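Trehalose-6-phosphate phosphatase (PDB 5DXF) carries a glycosyltransferase family 20 domain with the GT-B fold, in which two Rossmann-like halves face each other across a cleft. Local coordinates at residues 337-342 with 375-380. Numbering follows the deposited sequence.
Sequences RDRLDK and PGYSHS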
loop_
_atom_site.group_PDB
_atom_site.type_symbol
_atom_site.label_atom_id
_atom_site.label_comp_id
_atom_site.label_asym_id
_atom_site.label_seq_id
_atom_site.Cartn_x
_atom_site.Cartn_y
_atom_site.Cartn_z
ATOM N N ARG A 337 -11.626 -5.214 -1.177
ATOM C CA ARG A 337 -11.431 -4.210 -0.137
ATOM C C ARG A 337 -10.497 -3.113 -0.628
ATOM O O ARG A 337 -9.320 -3.361 -0.898
ATOM C CB ARG A 337 -10.868 -4.825 1.145
ATOM C CG ARG A 337 -10.772 -3.816 2.286
ATOM C CD ARG A 337 -10.267 -4.427 3.587
ATOM N NE ARG A 337 -8.844 -4.755 3.540
ATOM C CZ ARG A 337 -8.126 -5.126 4.596
ATOM N NH1 ARG A 337 -8.695 -5.214 5.791
ATOM N NH2 ARG A 337 -6.838 -5.407 4.460
ATOM N N ASP A 338 -11.026 -1.901 -0.737
ATOM C CA ASP A 338 -10.234 -0.774 -1.205
ATOM C C ASP A 338 -10.579 0.483 -0.424
ATOM O O ASP A 338 -11.689 0.618 0.083
ATOM C CB ASP A 338 -10.463 -0.538 -2.702
ATOM C CG ASP A 338 -10.149 -1.759 -3.542
ATOM O OD1 ASP A 338 -8.968 -1.946 -3.900
ATOM O OD2 ASP A 338 -11.083 -2.531 -3.844
ATOM N N ARG A 339 -9.622 1.398 -0.321
ATOM C CA ARG A 339 -9.902 2.720 0.219
ATOM C C ARG A 339 -10.773 3.487 -0.770
ATOM O O ARG A 339 -10.628 3.326 -1.982
ATOM C CB ARG A 339 -8.608 3.485 0.497
ATOM C CG ARG A 339 -7.865 3.023 1.740
ATOM C CD ARG A 339 -6.546 3.759 1.897
ATOM N NE ARG A 339 -6.006 3.639 3.250
ATOM C CZ ARG A 339 -4.913 4.265 3.675
ATOM N NH1 ARG A 339 -4.236 5.056 2.855
ATOM N NH2 ARG A 339 -4.497 4.100 4.923
ATOM N N LEU A 340 -11.654 4.340 -0.279
ATOM C CA LEU A 340 -12.526 5.045 -1.190
ATOM C C LEU A 340 -11.750 6.241 -1.680
ATOM O O LEU A 340 -11.571 7.210 -0.970
ATOM C CB LEU A 340 -13.784 5.498 -0.476
ATOM C CG LEU A 340 -15.003 4.600 -0.615
ATOM C CD1 LEU A 340 -16.259 5.291 -0.108
ATOM C CD2 LEU A 340 -15.161 4.178 -2.057
ATOM N N ASP A 341 -11.300 6.148 -2.921
ATOM C CA ASP A 341 -10.339 7.067 -3.485
ATOM C C ASP A 341 -10.454 7.112 -4.986
ATOM O O ASP A 341 -11.095 6.273 -5.580
ATOM C CB ASP A 341 -8.940 6.626 -3.122
ATOM C CG ASP A 341 -8.215 7.657 -2.343
ATOM O OD1 ASP A 341 -8.547 8.842 -2.508
ATOM O OD2 ASP A 341 -7.319 7.294 -1.563
ATOM N N LYS A 342 -9.856 8.124 -5.588
ATOM C CA LYS A 342 -9.763 8.206 -7.031
ATOM C C LYS A 342 -8.926 7.094 -7.656
ATOM O O LYS A 342 -9.257 6.584 -8.708
ATOM C CB LYS A 342 -9.228 9.568 -7.452
ATOM C CG LYS A 342 -10.059 10.731 -6.964
ATOM C CD LYS A 342 -9.851 11.954 -7.829
ATOM C CE LYS A 342 -10.661 13.129 -7.322
ATOM N NZ LYS A 342 -9.804 14.139 -6.655
ATOM N N PRO A 375 -12.035 4.900 4.739
ATOM C CA PRO A 375 -12.292 6.326 4.499
ATOM C C PRO A 375 -11.099 7.095 3.925
ATOM O O PRO A 375 -9.951 6.802 4.261
ATOM C CB PRO A 375 -12.639 6.849 5.894
ATOM C CG PRO A 375 -11.875 5.957 6.809
ATOM C CD PRO A 375 -11.961 4.593 6.179
ATOM N N GLY A 376 -11.388 8.078 3.074
ATOM C CA GLY A 376 -10.365 8.884 2.427
ATOM C C GLY A 376 -10.119 10.192 3.155
ATOM O O GLY A 376 -10.899 10.582 4.024
ATOM N N TYR A 377 -9.038 10.881 2.800
ATOM C CA TYR A 377 -8.603 12.050 3.560
ATOM C C TYR A 377 -9.468 13.273 3.261
ATOM O O TYR A 377 -9.970 13.911 4.191
ATOM C CB TYR A 377 -7.122 12.329 3.290
ATOM C CG TYR A 377 -6.210 11.316 3.957
ATOM C CD1 TYR A 377 -6.102 10.017 3.469
ATOM C CD2 TYR A 377 -5.473 11.652 5.085
ATOM C CE1 TYR A 377 -5.281 9.085 4.081
ATOM C CE2 TYR A 377 -4.646 10.726 5.703
ATOM C CZ TYR A 377 -4.554 9.446 5.197
ATOM O OH TYR A 377 -3.734 8.524 5.807
ATOM N N SER A 378 -9.621 13.588 1.973
ATOM C CA SER A 378 -10.642 14.521 1.477
ATOM C C SER A 378 -10.553 14.659 -0.043
ATOM O O SER A 378 -9.607 14.166 -0.662
ATOM C CB SER A 378 -10.520 15.903 2.127
ATOM O OG SER A 378 -11.694 16.671 1.909
ATOM N N HIS A 379 -11.545 15.338 -0.624
ATOM C CA HIS A 379 -11.774 15.396 -2.073
ATOM C C HIS A 379 -12.010 13.986 -2.607
ATOM O O HIS A 379 -11.974 13.737 -3.813
ATOM C CB HIS A 379 -10.619 16.081 -2.814
ATOM C CG HIS A 379 -11.075 17.067 -3.847
ATOM N ND1 HIS A 379 -11.893 18.135 -3.544
ATOM C CD2 HIS A 379 -10.841 17.142 -5.180
ATOM C CE1 HIS A 379 -12.139 18.827 -4.640
ATOM N NE2 HIS A 379 -11.512 18.246 -5.649
ATOM N N SER A 380 -12.248 13.071 -1.676
ATOM C CA SER A 380 -12.754 11.745 -1.968
ATOM C C SER A 380 -14.212 11.727 -1.536
ATOM O O SER A 380 -14.909 10.722 -1.670
ATOM C CB SER A 380 -11.943 10.675 -1.239
ATOM O OG SER A 380 -11.545 11.138 0.041
#
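In the second Rossmann-like half of this GT-B protein, a beta-alpha-beta crossover joins the neighbouring parallel strands 332-339 and 367-374 through helix 346-359, and the chain leaves both at the C-terminal ends of the parallel strands. The pair illustrates how such strand-end loops meet: sheet pairing still ties Leu340 to Ser374 through the backbone, and beyond it the two loops meet through loose contacts, with no bond assigned between them. Of the CA atoms, those of Asp341 and Ser380 are nearest across the pair, at 5.5 Å. The carbonyl of Leu340 sits at the centre, its O lying 3.5 Å from Ser380 CB and 4.0 Å from Gly376 CA, so residues near both ends of 375-380 close on one atom. The chain turns at His379, whose backbone is in the left-handed region (phi 60°), and Ser380 then leads into helix 381-398. The CB of Ser380 points toward 337-342, OG sits between backbone N and C (chi1 36°), and CB also meets Asp341 OD1 at 4.1 Å. This same carboxylate oxygen accepts a weak hydrogen bond from the backbone N of Lys342. Farther out, the Arg339 guanidinium comes to the edge of the Tyr377 ring, Arg339 NH1 4.3 Å from Tyr377 CE1, a loose approach without stacking. Asp341 and Tyr377 also touch helix 147-160 of the first half, Asp341 on Trp157 and Tyr377 on Arg149 and Glu153, which places these loops at the meeting of the two halves. The Lys342 chain runs at a slant past His379; a bend at chi4 (106°) carries its NZ to the imidazole edge, near the ring plane, 3.5 Å from His379 CD2 and 3.6 Å from His379 O.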